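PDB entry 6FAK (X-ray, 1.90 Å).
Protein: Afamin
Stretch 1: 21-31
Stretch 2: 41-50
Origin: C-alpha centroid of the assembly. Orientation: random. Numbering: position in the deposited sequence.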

# COMPACT_ATOMS: atom_id res chain seq x y z
N ASN A 21 5.34 -22.85 12.34
CA ASN A 21 4.20 -21.92 12.17
C ASN A 21 3.19 -22.32 11.06
O ASN A 21 2.42 -21.51 10.60
N ILE A 22 3.21 -23.59 10.67
CA ILE A 22 2.43 -24.12 9.56
C ILE A 22 0.92 -23.86 9.67
O ILE A 22 0.24 -23.67 8.64
N GLU A 23 0.40 -23.86 10.89
CA GLU A 23 -0.99 -23.58 11.15
C GLU A 23 -1.31 -22.12 10.77
O GLU A 23 -2.21 -21.87 9.98
N TYR A 24 -0.51 -21.20 11.29
CA TYR A 24 -0.68 -19.78 11.03
C TYR A 24 -0.52 -19.41 9.53
O TYR A 24 -1.28 -18.61 8.98
N ILE A 25 0.51 -19.97 8.93
CA ILE A 25 0.83 -19.83 7.51
C ILE A 25 -0.33 -20.30 6.62
O ILE A 25 -0.68 -19.63 5.63
N THR A 26 -0.89 -21.45 6.95
CA THR A 26 -1.96 -22.01 6.16
C THR A 26 -3.25 -21.14 6.19
O THR A 26 -3.93 -20.96 5.16
N ILE A 27 -3.58 -20.66 7.38
CA ILE A 27 -4.72 -19.75 7.60
C ILE A 27 -4.55 -18.49 6.77
O ILE A 27 -5.48 -18.07 6.07
N ILE A 28 -3.34 -17.90 6.83
CA ILE A 28 -3.08 -16.67 6.08
C ILE A 28 -3.32 -16.95 4.57
O ILE A 28 -4.09 -16.24 3.94
N ALA A 29 -2.70 -18.00 4.04
CA ALA A 29 -2.84 -18.30 2.59
C ALA A 29 -4.32 -18.52 2.17
O ALA A 29 -4.79 -17.98 1.18
N PHE A 30 -5.00 -19.37 2.92
CA PHE A 30 -6.36 -19.77 2.63
C PHE A 30 -7.30 -18.58 2.72
O PHE A 30 -8.04 -18.33 1.77
N ALA A 31 -7.14 -17.80 3.78
CA ALA A 31 -7.98 -16.62 4.03
C ALA A 31 -7.80 -15.55 2.99
O ALA A 31 -8.76 -14.87 2.61
N GLU A 41 -13.80 -24.04 7.86
CA GLU A 41 -13.11 -24.47 6.65
C GLU A 41 -11.58 -24.34 6.80
O GLU A 41 -10.85 -25.24 6.38
N MET A 42 -11.10 -23.29 7.45
CA MET A 42 -9.67 -23.10 7.69
C MET A 42 -9.04 -24.30 8.40
O MET A 42 -8.00 -24.81 7.98
N GLU A 43 -9.70 -24.76 9.47
CA GLU A 43 -9.27 -25.88 10.31
C GLU A 43 -9.04 -27.17 9.52
O GLU A 43 -8.05 -27.87 9.73
N LYS A 44 -9.93 -27.45 8.56
CA LYS A 44 -9.78 -28.61 7.72
C LYS A 44 -8.55 -28.54 6.82
O LYS A 44 -7.85 -29.54 6.66
N LEU A 45 -8.26 -27.36 6.23
CA LEU A 45 -6.99 -27.20 5.48
C LEU A 45 -5.76 -27.33 6.41
O LEU A 45 -4.74 -27.94 6.01
N VAL A 46 -5.83 -26.75 7.60
CA VAL A 46 -4.71 -26.87 8.56
C VAL A 46 -4.31 -28.35 8.72
O VAL A 46 -3.13 -28.69 8.54
N LYS A 47 -5.30 -29.21 8.95
CA LYS A 47 -5.04 -30.66 9.16
C LYS A 47 -4.35 -31.26 7.93
O LYS A 47 -3.35 -31.97 8.07
N ASP A 48 -4.83 -30.93 6.73
CA ASP A 48 -4.19 -31.37 5.48
C ASP A 48 -2.73 -30.96 5.31
O ASP A 48 -1.92 -31.75 4.83
N MET A 49 -2.40 -29.72 5.65
CA MET A 49 -1.01 -29.24 5.51
C MET A 49 -0.06 -29.75 6.61
O MET A 49 1.12 -30.03 6.33
N VAL A 50 -0.54 -29.87 7.85
CA VAL A 50 0.20 -30.55 8.89
C VAL A 50 0.56 -31.96 8.40
O VAL A 50 1.73 -32.35 8.41

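Residues 22-31 and 41-50 of afamin are both helical. Their axes approach to 9.2 Å, and their N-to-C directions differ by 128°, so the helices run in broadly opposing senses at a marked slant. Ile22 therefore lies by Val50, Glu23 by Val46 and Ile27 by Met42. The closest of these approaches is 5.6 Å, between Glu23 CA and Val46 CA. The contact buries 613 Å², both sides summed. No hydrogen bond crosses it, so side-chain packing makes the join.

Aromatic contacts gather at Phe30 and Met42. Phe30 points toward the second helix with chi1 t (-167°). Met42 leaves its helix sideways, but its m, m rotamer and a chi3 of 127° bring its end nearer to the first helix. Its methyl sits over one face of the ring, with Met42 CE 3.7 Å from the Phe30 ring centroid and 27° off the normal. This is a CH-pi contact; the closest atoms are Phe30 CD2 and Met42 CE at 3.4 Å. The sulfur lies obliquely, with Met42 SD 4.5 Å from the Phe30 centroid. Near the ring plane, at the edge, Glu41 O is 3.5 Å from Phe30 CE2. Leu45 (t, p) points toward the first helix and approaches the ring obliquely, Leu45 CD2 lying 3.5 Å from Phe30 CD2. The same Met42 methyl also reaches Ala31, with Met42 CE 4.2 Å from Ala31 CB.

Aliphatic contacts continue along the interface. Ile27 (m, t) and Val46 (t) both leave their helices sideways, and Ile27 CG1 meets Val46 CG2 at 4.0 Å. Ile27 CG1 is also 4.3 Å from Met42 CB. Ile22 (t, p) points toward the second helix. Ile22 CG2 lies 3.9 Å from Val50 CG2, and Ile22 CG1 4.4 Å from Met49 CB. Val50 is t; Met49 is m at all three chi angles and points toward the first helix.

Thr26 is a polar residue set among these apolar groups. It points toward the second helix with chi1 m. Thr26 OG1 donates a hydrogen bond to Ile22 O at 2.6 Å, one turn back in its own helix. The hydroxyl is thus satisfied without a partner across the contact, although Thr26 OG1 also packs 3.6 Å from Met49 CB. The methyl meets Leu45, with Thr26 CG2 3.5 Å from Leu45 CG.

The charged side chains form no salt bridge between the stretches. Glu23 (t, t) leaves sideways, and its OE2 packs 3.8 Å from Val46 CG1, while its OE1 is hydrogen-bonded elsewhere in the structure. Lys47 points away, though its end comes nearer; Lys47 NZ donates to Glu43 O at 3.2 Å within its own helix. Glu43 also points away and makes no contact across. On the first helix, Tyr24 and Ile28 likewise point away.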

# COMPACT_ATOMS: atom_id res chain seq x y z
CB ASN A 21 4.74 -20.49 11.94
CG ASN A 21 5.49 -19.96 13.16
OD1 ASN A 21 4.88 -19.57 14.16
ND2 ASN A 21 6.82 -19.95 13.08
CB ILE A 22 2.71 -25.63 9.40
CG1 ILE A 22 2.23 -26.15 8.04
CG2 ILE A 22 2.08 -26.42 10.54
CD1 ILE A 22 2.94 -25.55 6.85
CB GLU A 23 -1.36 -23.91 12.62
CG GLU A 23 -2.75 -23.45 13.05
CD GLU A 23 -3.18 -24.00 14.43
OE1 GLU A 23 -2.74 -23.46 15.47
OE2 GLU A 23 -4.00 -24.95 14.46
CB TYR A 24 0.30 -18.96 11.88
CG TYR A 24 0.21 -19.26 13.37
CD1 TYR A 24 -0.96 -18.98 14.09
CD2 TYR A 24 1.27 -19.87 14.06
CE1 TYR A 24 -1.06 -19.28 15.45
CE2 TYR A 24 1.19 -20.15 15.42
CZ TYR A 24 0.02 -19.85 16.11
OH TYR A 24 -0.06 -20.13 17.46
CB ILE A 25 2.12 -20.62 7.20
CG1 ILE A 25 3.33 -19.89 7.83
CG2 ILE A 25 2.34 -20.85 5.73
CD1 ILE A 25 4.58 -20.74 7.78
CB THR A 26 -2.29 -23.45 6.65
OG1 THR A 26 -1.13 -24.28 6.46
CG2 THR A 26 -3.40 -24.04 5.83
CB ILE A 27 -4.87 -19.42 9.11
CG1 ILE A 27 -5.44 -20.64 9.81
CG2 ILE A 27 -5.80 -18.23 9.34
CD1 ILE A 27 -5.45 -20.52 11.34
CB ILE A 28 -1.66 -16.15 6.24
CG1 ILE A 28 -1.42 -15.63 7.68
CG2 ILE A 28 -1.38 -15.02 5.25
CD1 ILE A 28 -0.02 -15.17 7.98
CB ALA A 29 -2.02 -19.53 2.24
CB PHE A 30 -6.80 -20.89 3.56
CG PHE A 30 -8.08 -21.60 3.14
CD1 PHE A 30 -8.72 -21.40 1.94
CD2 PHE A 30 -8.61 -22.54 4.00
CE1 PHE A 30 -9.87 -22.11 1.59
CE2 PHE A 30 -9.80 -23.23 3.71
CZ PHE A 30 -10.42 -23.03 2.47
CB ALA A 31 -7.74 -16.06 5.44
CB GLU A 41 -13.70 -23.76 5.41
CG GLU A 41 -15.16 -24.17 5.13
CD GLU A 41 -15.93 -23.27 4.14
OE1 GLU A 41 -15.55 -22.11 3.86
OE2 GLU A 41 -16.97 -23.73 3.62
CB MET A 42 -9.40 -21.82 8.52
CG MET A 42 -9.81 -20.49 7.95
SD MET A 42 -8.73 -19.98 6.62
CE MET A 42 -9.91 -19.67 5.33
CB GLU A 43 -10.30 -26.11 11.44
CG GLU A 43 -10.41 -24.98 12.48
CD GLU A 43 -11.55 -25.18 13.49
OE1 GLU A 43 -12.68 -25.58 13.09
OE2 GLU A 43 -11.34 -24.92 14.69
CB LYS A 44 -11.03 -28.81 6.87
CG LYS A 44 -12.28 -29.09 7.69
CD LYS A 44 -13.40 -29.71 6.85
CE LYS A 44 -14.11 -28.67 5.99
NZ LYS A 44 -15.10 -27.87 6.78
CB LEU A 45 -6.92 -25.91 4.69
CG LEU A 45 -5.70 -25.70 3.76
CD1 LEU A 45 -5.58 -26.75 2.67
CD2 LEU A 45 -5.75 -24.33 3.10
CB VAL A 46 -5.03 -26.17 9.90
CG1 VAL A 46 -3.98 -26.50 10.96
CG2 VAL A 46 -5.05 -24.65 9.70
CB LYS A 47 -6.32 -31.45 9.48
CG LYS A 47 -7.13 -31.00 10.69
CD LYS A 47 -6.38 -31.07 12.02
CE LYS A 47 -5.74 -29.75 12.44
NZ LYS A 47 -6.69 -28.60 12.52
CB ASP A 48 -4.96 -30.90 4.25
CG ASP A 48 -6.31 -31.56 4.11
OD1 ASP A 48 -6.61 -32.49 4.89
OD2 ASP A 48 -7.07 -31.16 3.20
CB MET A 49 -0.98 -27.70 5.44
CG MET A 49 -1.72 -27.14 4.25
SD MET A 49 -1.00 -27.58 2.65
CE MET A 49 0.64 -26.91 2.83
CB VAL A 50 -0.58 -30.59 10.24
CG1 VAL A 50 0.03 -31.60 11.21
CG2 VAL A 50 -0.65 -29.21 10.87